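Local coordinates for protein superoxide dismutase 1 (Perkinsus marinus, PDB 2CW2) that probably protects the cell from superoxide radicals by dismutating them to hydrogen peroxide and dioxygen at a bound iron ion, at residues Q101-N104 with H105-F109; V41-A44 with L45-H48; A74-S77 with T78-S81; W214-V217 with N218-A222. One frame throughout, in Å; residues are numbered along the deposited sequence.

Interaction 1: Q101-N104 with H105-F109; sequences QVYN and HTFFF. With FE (Fe (III) ion), chain C.
Q101 and H105 meet one turn apart on helix 93-110 of the alpha-hairpin domain, the helix that supplies H105 to the iron site of this iron/manganese superoxide dismutase family member. The imidazole and the Q101 amide are steeply inclined, their planes 71° apart, with Q101 NE2 3.5 Å from H105 CE1; the bend at chi2 (-68°) folds the Q101 amide back beside the ring. H105 ND1 donates to Q101 O over 2.8 Å. The acceptor lies near the ring plane, yet ND1 stands above the carbonyl plane. H105 N reaches the same oxygen from its opposite face, so two N-H groups grip one atom, and the ND1 bond holds the ring's rotation. With ND1 thus occupied, NE2 is turned to the metal, whose other protein ligands are H57, D187 and H191. Q101 OE1 takes N104 ND2 in the carbonyl plane and also W154 NE1, while N104 ND2 also reaches A172 O. On another side of the helix, Y103 and F107 extend side by side in the same direction, rim to rim, their planes 21° apart. At the metal, H105 NE2 binds iron at 1.9 Å, and the water 2.4 Å from the ion accepts a hydrogen bond from Q101 NE2 at 3.1 Å.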
loop_
_atom_site.group_PDB
_atom_site.type_symbol
_atom_site.label_atom_id
_atom_site.label_comp_id
_atom_site.label_asym_id
_atom_site.label_seq_id
_atom_site.Cartn_x
_atom_site.Cartn_y
_atom_site.Cartn_z
ATOM N N GLN A 101 -4.853 8.959 -8.984
ATOM C CA GLN A 101 -3.857 7.957 -9.352
ATOM C C GLN A 101 -3.468 8.052 -10.823
ATOM O O GLN A 101 -2.308 7.860 -11.161
ATOM C CB GLN A 101 -4.332 6.549 -8.999
ATOM C CG GLN A 101 -4.263 6.251 -7.514
ATOM C CD GLN A 101 -2.827 6.176 -7.007
ATOM O OE1 GLN A 101 -2.229 7.196 -6.739
ATOM N NE2 GLN A 101 -2.296 4.965 -6.856
ATOM N N VAL A 102 -4.417 8.382 -11.702
ATOM C CA VAL A 102 -4.076 8.516 -13.109
ATOM C C VAL A 102 -3.078 9.675 -13.260
ATOM O O VAL A 102 -2.040 9.525 -13.899
ATOM C CB VAL A 102 -5.322 8.770 -13.993
ATOM C CG1 VAL A 102 -4.914 9.285 -15.407
ATOM C CG2 VAL A 102 -6.166 7.527 -14.121
ATOM N N TYR A 103 -3.395 10.828 -12.672
ATOM C CA TYR A 103 -2.475 11.980 -12.697
ATOM C C TYR A 103 -1.119 11.656 -12.046
ATOM O O TYR A 103 -0.049 11.983 -12.587
ATOM C CB TYR A 103 -3.096 13.186 -11.976
ATOM C CG TYR A 103 -2.234 14.429 -12.009
ATOM C CD1 TYR A 103 -2.544 15.483 -12.871
ATOM C CD2 TYR A 103 -1.116 14.554 -11.182
ATOM C CE1 TYR A 103 -1.751 16.623 -12.930
ATOM C CE2 TYR A 103 -0.308 15.691 -11.228
ATOM C CZ TYR A 103 -0.645 16.724 -12.109
ATOM O OH TYR A 103 0.134 17.855 -12.170
ATOM N N ASN A 104 -1.171 11.038 -10.871
ATOM C CA ASN A 104 0.042 10.720 -10.133
ATOM C C ASN A 104 1.020 9.879 -10.958
ATOM O O ASN A 104 2.234 10.106 -10.930
ATOM C CB ASN A 104 -0.316 9.977 -8.840
ATOM C CG ASN A 104 -1.110 10.851 -7.870
ATOM O OD1 ASN A 104 -1.182 12.064 -8.034
ATOM N ND2 ASN A 104 -1.730 10.233 -6.883
ATOM N N HIS A 105 0.496 8.887 -11.671
ATOM C CA HIS A 105 1.365 8.007 -12.440
ATOM C C HIS A 105 1.906 8.710 -13.701
ATOM O O HIS A 105 3.093 8.576 -14.029
ATOM C CB HIS A 105 0.666 6.666 -12.748
ATOM C CG HIS A 105 0.562 5.753 -11.553
ATOM N ND1 HIS A 105 -0.506 5.785 -10.674
ATOM C CD2 HIS A 105 1.398 4.790 -11.091
ATOM C CE1 HIS A 105 -0.315 4.872 -9.728
ATOM N NE2 HIS A 105 0.848 4.271 -9.938
ATOM N N THR A 106 1.049 9.447 -14.407
ATOM C CA THR A 106 1.534 10.173 -15.570
ATOM C C THR A 106 2.661 11.117 -15.147
ATOM O O THR A 106 3.704 11.214 -15.794
ATOM C CB THR A 106 0.372 10.954 -16.202
ATOM O OG1 THR A 106 -0.559 10.017 -16.742
ATOM C CG2 THR A 106 0.858 11.755 -17.392
ATOM N N PHE A 107 2.455 11.799 -14.033
ATOM C CA PHE A 107 3.453 12.737 -13.538
ATOM C C PHE A 107 4.726 11.974 -13.136
ATOM O O PHE A 107 5.853 12.405 -13.441
ATOM C CB PHE A 107 2.888 13.454 -12.306
ATOM C CG PHE A 107 3.701 14.641 -11.864
ATOM C CD1 PHE A 107 3.319 15.929 -12.228
ATOM C CD2 PHE A 107 4.829 14.479 -11.081
ATOM C CE1 PHE A 107 4.057 17.026 -11.836
ATOM C CE2 PHE A 107 5.585 15.597 -10.676
ATOM C CZ PHE A 107 5.190 16.871 -11.051
ATOM N N PHE A 108 4.540 10.855 -12.446
ATOM C CA PHE A 108 5.671 10.021 -11.991
ATOM C C PHE A 108 6.533 9.566 -13.177
ATOM O O PHE A 108 7.742 9.762 -13.197
ATOM C CB PHE A 108 5.161 8.799 -11.198
ATOM C CG PHE A 108 6.269 7.861 -10.727
ATOM C CD1 PHE A 108 7.266 8.311 -9.868
ATOM C CD2 PHE A 108 6.282 6.523 -11.126
ATOM C CE1 PHE A 108 8.275 7.459 -9.439
ATOM C CE2 PHE A 108 7.283 5.655 -10.689
ATOM C CZ PHE A 108 8.284 6.134 -9.839
ATOM N N PHE A 109 5.911 8.976 -14.185
ATOM C CA PHE A 109 6.674 8.439 -15.311
ATOM C C PHE A 109 7.342 9.564 -16.130
ATOM O O PHE A 109 8.440 9.373 -16.682
ATOM C CB PHE A 109 5.764 7.559 -16.203
ATOM C CG PHE A 109 5.255 6.291 -15.524
ATOM C CD1 PHE A 109 3.911 5.939 -15.602
ATOM C CD2 PHE A 109 6.131 5.421 -14.882
ATOM C CE1 PHE A 109 3.426 4.765 -14.995
ATOM C CE2 PHE A 109 5.659 4.257 -14.258
ATOM C CZ PHE A 109 4.287 3.924 -14.324
HETATM FE FE FE C . 1.972 3.261 -8.706
HETATM O O HOH W 1 0.689 4.151 -6.953
#

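Interaction 2: V41-A44 with L45-H48; sequences VKNA and LEPH
The carbonyl group of N43 receives the amide of E46 over one face: E46 N donates to N43 O across 3.3 Å, standing 58° out of the carbonyl plane. That bond closes a type I beta turn from N43 to E46, which overlaps a preceding type I turn from V41 to A44, sharing N43 and A44 with it; the earlier turn is closed by A44 N on V41 O at 3.1 Å. A second flat group, the H48 imidazole, carries P47 CD 3.9 Å above its plane and over its centre, and a cis peptide bond precedes this proline. Two waters support the turns. One accepts from L45 N at 3.0 Å and lies close to K42 O, to which it may donate; the other donates to A44 O at 2.8 Å and to E46 O, spanning the two carbonyls. The L45 side chain packs on Y40, L112 and L54, whereas the K42 ammonium leaves for a salt bridge with D59. The exact placing of E46 OE2 against N43 is doubtful, but its other oxygen, OE1, accepts from A51 N. This bond at the start of helix 51-73 would be expected to favour the charged form of E46, and it ties the loop to the helix it precedes.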
loop_
_atom_site.group_PDB
_atom_site.type_symbol
_atom_site.label_atom_id
_atom_site.label_comp_id
_atom_site.label_asym_id
_atom_site.label_seq_id
_atom_site.Cartn_x
_atom_site.Cartn_y
_atom_site.Cartn_z
ATOM N N VAL A 41 11.361 3.774 -23.853
ATOM C CA VAL A 41 11.082 2.356 -24.060
ATOM C C VAL A 41 11.222 1.626 -22.717
ATOM O O VAL A 41 11.741 2.182 -21.739
ATOM C CB VAL A 41 12.017 1.744 -25.109
ATOM C CG1 VAL A 41 11.891 2.516 -26.434
ATOM C CG2 VAL A 41 13.447 1.765 -24.583
ATOM N N LYS A 42 10.745 0.391 -22.669
ATOM C CA LYS A 42 10.635 -0.332 -21.407
ATOM C C LYS A 42 11.951 -0.602 -20.680
ATOM O O LYS A 42 11.971 -0.629 -19.439
ATOM C CB LYS A 42 9.860 -1.631 -21.612
ATOM C CG LYS A 42 8.408 -1.405 -22.022
ATOM C CD LYS A 42 7.570 -0.830 -20.862
ATOM C CE LYS A 42 6.098 -0.665 -21.250
ATOM N NZ LYS A 42 5.425 -1.962 -21.549
ATOM N N ASN A 43 13.052 -0.766 -21.422
ATOM C CA ASN A 43 14.323 -1.063 -20.754
ATOM C C ASN A 43 15.183 0.181 -20.478
ATOM O O ASN A 43 16.335 0.081 -20.036
ATOM C CB ASN A 43 15.110 -2.162 -21.508
ATOM C CG ASN A 43 15.725 -1.678 -22.799
ATOM O OD1 ASN A 43 15.671 -0.489 -23.124
ATOM N ND2 ASN A 43 16.354 -2.607 -23.543
ATOM N N ALA A 44 14.582 1.350 -20.684
ATOM C CA ALA A 44 15.334 2.593 -20.747
ATOM C C ALA A 44 15.858 3.071 -19.385
ATOM O O ALA A 44 16.815 3.841 -19.339
ATOM C CB ALA A 44 14.514 3.677 -21.417
ATOM N N LEU A 45 15.218 2.614 -18.304
ATOM C CA LEU A 45 15.566 3.005 -16.936
ATOM C C LEU A 45 16.413 1.960 -16.194
ATOM O O LEU A 45 16.702 2.103 -14.993
ATOM C CB LEU A 45 14.283 3.307 -16.130
ATOM C CG LEU A 45 13.316 4.291 -16.776
ATOM C CD1 LEU A 45 12.207 4.641 -15.791
ATOM C CD2 LEU A 45 14.061 5.547 -17.244
ATOM N N GLU A 46 16.831 0.911 -16.897
ATOM C CA GLU A 46 17.681 -0.111 -16.275
ATOM C C GLU A 46 19.083 0.438 -16.010
ATOM O O GLU A 46 19.579 1.269 -16.778
ATOM C CB GLU A 46 17.742 -1.365 -17.157
ATOM C CG GLU A 46 16.882 -2.520 -16.608
ATOM C CD GLU A 46 15.796 -2.943 -17.576
ATOM O OE1 GLU A 46 15.256 -4.075 -17.485
ATOM O OE2 GLU A 46 15.473 -2.119 -18.444
ATOM N N PRO A 47 19.739 -0.020 -14.947
ATOM C CA PRO A 47 19.244 -1.081 -14.060
ATOM C C PRO A 47 18.411 -0.605 -12.866
ATOM O O PRO A 47 17.965 -1.430 -12.048
ATOM C CB PRO A 47 20.542 -1.717 -13.556
ATOM C CG PRO A 47 21.492 -0.541 -13.448
ATOM C CD PRO A 47 21.079 0.451 -14.551
ATOM N N HIS A 48 18.194 0.706 -12.767
ATOM C CA HIS A 48 17.498 1.291 -11.624
ATOM C C HIS A 48 16.028 0.861 -11.523
ATOM O O HIS A 48 15.505 0.662 -10.435
ATOM C CB HIS A 48 17.608 2.822 -11.709
ATOM C CG HIS A 48 18.979 3.285 -12.089
ATOM N ND1 HIS A 48 20.075 3.072 -11.286
ATOM C CD2 HIS A 48 19.444 3.879 -13.213
ATOM C CE1 HIS A 48 21.153 3.554 -11.878
ATOM N NE2 HIS A 48 20.800 4.043 -13.051
HETATM O O HOH W 2 13.668 0.198 -17.594
HETATM O O HOH W 3 19.021 4.108 -17.611
#

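Interaction 3: A74-S77 with T78-S81; sequences AENS and TIAS
Hydrogen bonds from the first turn of helix 77-81 converge on N76. Its side-chain OD1 accepts from I79 N at 2.9 Å, in a fairly straight bond (164° at the hydrogen), although the donor lies above the amide's carbonyl plane and not on a lone pair. Its backbone O takes A80 N, also at 2.9 Å, so one residue serves two successive amides of the helix, one with its side chain and one with its main chain. The asparagine gets there because CG is anti to the backbone N (chi1 -172°), which carries the amide forward over the helix start. This is an N-cap: N76 immediately precedes the helix, and OD1 answers an N-H that has no preceding helical turn to bond with. One residue on, S77 O accepts S81 N at 2.9 Å through a more bent bond, and the S81 hydroxyl donates back to T78 O at 2.9 Å; a chi1 of 74° sets OG between the backbone N and the carbonyl carbon, where it can turn back to that oxygen. Apolar contacts are few. The N76 and I79 side chains cross at about a right angle, with N76 CB 4.1 Å from I79 CB; the placing of I79 CD1 against the amide is doubtful. I79 is the buried residue here, set against L69 and I72 of helix 51-73, and A80 lies on A73 of the same helix.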
loop_
_atom_site.group_PDB
_atom_site.type_symbol
_atom_site.label_atom_id
_atom_site.label_comp_id
_atom_site.label_asym_id
_atom_site.label_seq_id
_atom_site.Cartn_x
_atom_site.Cartn_y
_atom_site.Cartn_z
ATOM N N ALA A 74 -18.590 6.947 -17.949
ATOM C CA ALA A 74 -19.669 6.505 -18.818
ATOM C C ALA A 74 -21.035 6.658 -18.155
ATOM O O ALA A 74 -22.050 6.799 -18.844
ATOM C CB ALA A 74 -19.454 5.063 -19.231
ATOM N N GLU A 75 -21.058 6.626 -16.825
ATOM C CA GLU A 75 -22.312 6.720 -16.081
ATOM C C GLU A 75 -22.419 7.980 -15.218
ATOM O O GLU A 75 -23.350 8.131 -14.428
ATOM C CB GLU A 75 -22.517 5.466 -15.232
ATOM C CG GLU A 75 -23.680 4.616 -15.718
ATOM C CD GLU A 75 -23.441 3.130 -15.545
ATOM O OE1 GLU A 75 -23.353 2.669 -14.376
ATOM O OE2 GLU A 75 -23.352 2.421 -16.582
ATOM N N ASN A 76 -21.465 8.885 -15.378
ATOM C CA ASN A 76 -21.428 10.111 -14.609
ATOM C C ASN A 76 -20.896 11.249 -15.478
ATOM O O ASN A 76 -19.680 11.444 -15.611
ATOM C CB ASN A 76 -20.573 9.912 -13.349
ATOM C CG ASN A 76 -20.641 11.087 -12.400
ATOM O OD1 ASN A 76 -20.690 12.240 -12.819
ATOM N ND2 ASN A 76 -20.621 10.796 -11.100
ATOM N N SER A 77 -21.820 11.992 -16.083
ATOM C CA SER A 77 -21.458 12.998 -17.067
ATOM C C SER A 77 -20.692 14.131 -16.399
ATOM O O SER A 77 -19.914 14.830 -17.042
ATOM C CB SER A 77 -22.719 13.514 -17.781
ATOM O OG SER A 77 -23.538 14.217 -16.864
ATOM N N THR A 78 -20.904 14.293 -15.097
ATOM C CA THR A 78 -20.187 15.268 -14.296
ATOM C C THR A 78 -18.699 14.910 -14.209
ATOM O O THR A 78 -17.821 15.746 -14.472
ATOM C CB THR A 78 -20.821 15.335 -12.873
ATOM O OG1 THR A 78 -21.984 16.172 -12.905
ATOM C CG2 THR A 78 -19.906 16.052 -11.894
ATOM N N ILE A 79 -18.413 13.666 -13.844
ATOM C CA ILE A 79 -17.027 13.222 -13.804
ATOM C C ILE A 79 -16.445 13.261 -15.219
ATOM O O ILE A 79 -15.366 13.821 -15.457
ATOM C CB ILE A 79 -16.922 11.808 -13.223
ATOM C CG1 ILE A 79 -16.849 11.878 -11.689
ATOM C CG2 ILE A 79 -15.689 11.093 -13.773
ATOM C CD1 ILE A 79 -17.774 10.916 -11.004
ATOM N N ALA A 80 -17.250 12.838 -16.494
ATOM C CA ALA A 80 -16.706 13.017 -17.838
ATOM C C ALA A 80 -16.387 14.476 -18.190
ATOM O O ALA A 80 -15.512 14.730 -19.011
ATOM C CB ALA A 80 -17.651 12.416 -18.858
ATOM N N SER A 81 -17.081 15.435 -17.585
ATOM C CA SER A 81 -16.874 16.836 -17.939
ATOM C C SER A 81 -15.662 17.474 -17.273
ATOM O O SER A 81 -15.221 18.548 -17.691
ATOM C CB SER A 81 -18.135 17.668 -17.668
ATOM O OG SER A 81 -18.338 17.898 -16.278
#

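Interaction 4: W214-V217 with N218-A222; sequences WDFV and NDNVA
V217 and N218, with N220, have the most surface buried where helix 214-223 winds through two turns. V217 meets V221 one turn on through its carbonyl: V217 O accepts V221 N at 3.0 Å, and V221 CG2 comes within 3.5 Å of the same oxygen. Outside the helix, V217 packs on I124 and M184. N218 N donates to W214 O at 2.8 Å, and its CB sits 3.3 Å from that carbonyl oxygen. The polar end of N218 is engaged beyond the helix, with OD1 accepting from I124 N and ND2 donating to T121 O, so its amide is held by both its ends at the start of helix 122-132. N220 sets its amide nearly upright over one face of the F216 ring, displaced toward the rim, the planes 82° apart. Which amide end is nitrogen there is uncertain, so the touching atom cannot be identified. The F216 ring reaches forward under that amide because its CG is anti to the backbone N (chi1 175°), and it also meets F107 edge-to-face. On the outer side, D215 O accepts D219 N at 2.9 Å. W214 anchors the first turn through NE1 on G118 O. Such i to i+4 bonding is that of an alpha-helix, here amphipathic, with W214, V217 and V221 buried and D215 and D219 exposed, and the last helix of the iron/manganese superoxide dismutase C-terminal domain.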
loop_
_atom_site.group_PDB
_atom_site.type_symbol
_atom_site.label_atom_id
_atom_site.label_comp_id
_atom_site.label_asym_id
_atom_site.label_seq_id
_atom_site.Cartn_x
_atom_site.Cartn_y
_atom_site.Cartn_z
ATOM N N TRP A 214 15.273 16.050 -14.693
ATOM C CA TRP A 214 15.341 17.428 -14.230
ATOM C C TRP A 214 14.791 18.405 -15.281
ATOM O O TRP A 214 14.405 19.523 -14.951
ATOM C CB TRP A 214 16.767 17.827 -13.833
ATOM C CG TRP A 214 17.304 17.125 -12.600
ATOM C CD1 TRP A 214 18.387 16.291 -12.536
ATOM C CD2 TRP A 214 16.818 17.255 -11.261
ATOM N NE1 TRP A 214 18.586 15.871 -11.239
ATOM C CE2 TRP A 214 17.641 16.457 -10.434
ATOM C CE3 TRP A 214 15.770 17.978 -10.670
ATOM C CZ2 TRP A 214 17.439 16.349 -9.053
ATOM C CZ3 TRP A 214 15.565 17.870 -9.310
ATOM C CH2 TRP A 214 16.402 17.072 -8.510
ATOM N N ASP A 215 14.745 17.978 -16.539
ATOM C CA ASP A 215 14.157 18.817 -17.573
ATOM C C ASP A 215 12.652 18.980 -17.363
ATOM O O ASP A 215 12.128 20.078 -17.504
ATOM C CB ASP A 215 14.464 18.237 -18.948
ATOM C CG ASP A 215 15.911 18.405 -19.317
ATOM O OD1 ASP A 215 16.276 18.010 -20.435
ATOM O OD2 ASP A 215 16.743 18.946 -18.557
ATOM N N PHE A 216 11.976 17.892 -16.980
ATOM C CA PHE A 216 10.552 17.921 -16.653
ATOM C C PHE A 216 10.310 18.762 -15.409
ATOM O O PHE A 216 9.400 19.615 -15.387
ATOM C CB PHE A 216 10.022 16.488 -16.445
ATOM C CG PHE A 216 8.572 16.409 -15.991
ATOM C CD1 PHE A 216 7.530 16.797 -16.837
ATOM C CD2 PHE A 216 8.259 15.920 -14.733
ATOM C CE1 PHE A 216 6.186 16.684 -16.413
ATOM C CE2 PHE A 216 6.929 15.816 -14.315
ATOM C CZ PHE A 216 5.902 16.190 -15.161
ATOM N N VAL A 217 11.133 18.536 -14.382
ATOM C CA VAL A 217 11.036 19.323 -13.159
ATOM C C VAL A 217 11.176 20.806 -13.482
ATOM O O VAL A 217 10.358 21.616 -13.030
ATOM C CB VAL A 217 12.038 18.874 -12.090
ATOM C CG1 VAL A 217 11.936 19.749 -10.807
ATOM C CG2 VAL A 217 11.790 17.385 -11.722
ATOM N N ASN A 218 12.196 21.157 -14.273
ATOM C CA ASN A 218 12.412 22.551 -14.648
ATOM C C ASN A 218 11.276 23.151 -15.490
ATOM O O ASN A 218 10.936 24.328 -15.336
ATOM C CB ASN A 218 13.771 22.722 -15.337
ATOM C CG ASN A 218 14.889 23.041 -14.353
ATOM O OD1 ASN A 218 14.692 23.786 -13.376
ATOM N ND2 ASN A 218 16.067 22.474 -14.600
ATOM N N ASP A 219 10.662 22.339 -16.348
ATOM C CA ASP A 219 9.470 22.767 -17.064
ATOM C C ASP A 219 8.336 23.088 -16.070
ATOM O O ASP A 219 7.587 24.044 -16.256
ATOM C CB ASP A 219 8.984 21.678 -18.029
ATOM C CG ASP A 219 9.898 21.477 -19.237
ATOM O OD1 ASP A 219 10.717 22.376 -19.564
ATOM O OD2 ASP A 219 9.840 20.440 -19.949
ATOM N N ASN A 220 8.183 22.273 -15.026
ATOM C CA ASN A 220 7.138 22.537 -14.030
ATOM C C ASN A 220 7.409 23.858 -13.322
ATOM O O ASN A 220 6.484 24.636 -13.042
ATOM C CB ASN A 220 7.035 21.398 -12.999
ATOM C CG ASN A 220 6.677 20.052 -13.634
ATOM O OD1 ASN A 220 7.060 18.987 -13.133
ATOM N ND2 ASN A 220 5.943 20.093 -14.732
ATOM N N VAL A 221 8.682 24.099 -13.014
ATOM C CA VAL A 221 9.088 25.361 -12.405
ATOM C C VAL A 221 8.704 26.543 -13.295
ATOM O O VAL A 221 8.067 27.504 -12.828
ATOM C CB VAL A 221 10.602 25.390 -12.122
ATOM C CG1 VAL A 221 11.088 26.825 -11.758
ATOM C CG2 VAL A 221 10.961 24.367 -11.009
ATOM N N ALA A 222 9.113 26.464 -14.554
ATOM C CA ALA A 222 8.877 27.516 -15.543
ATOM C C ALA A 222 7.393 27.834 -15.686
ATOM O O ALA A 222 7.001 28.996 -15.737
ATOM C CB ALA A 222 9.446 27.081 -16.908
HETATM O O HOH W 4 12.956 21.415 -19.629
#

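In the fold
Along the chain the order is interaction 2, interaction 3, interaction 1, interaction 4. The first three lie in the alpha-hairpin domain: 41-48 leads into helix 51-73, the segments of interaction 3 come directly after that helix, and 101-109 lies on helix 93-110 with the iron ligand H105. Interactions 2 and 3, with centres about 36 Å apart, thus bracket helix 51-73, which contributes H57 to the same metal. Interaction 4 belongs to the C-terminal domain, which supplies D187 and H191. Its centre is about 16 Å from that of interaction 1, and the two touch where F107 meets F216 and N220, so helices 93-110 and 214-223 join the two domains, each of which supplies two ligands to the iron.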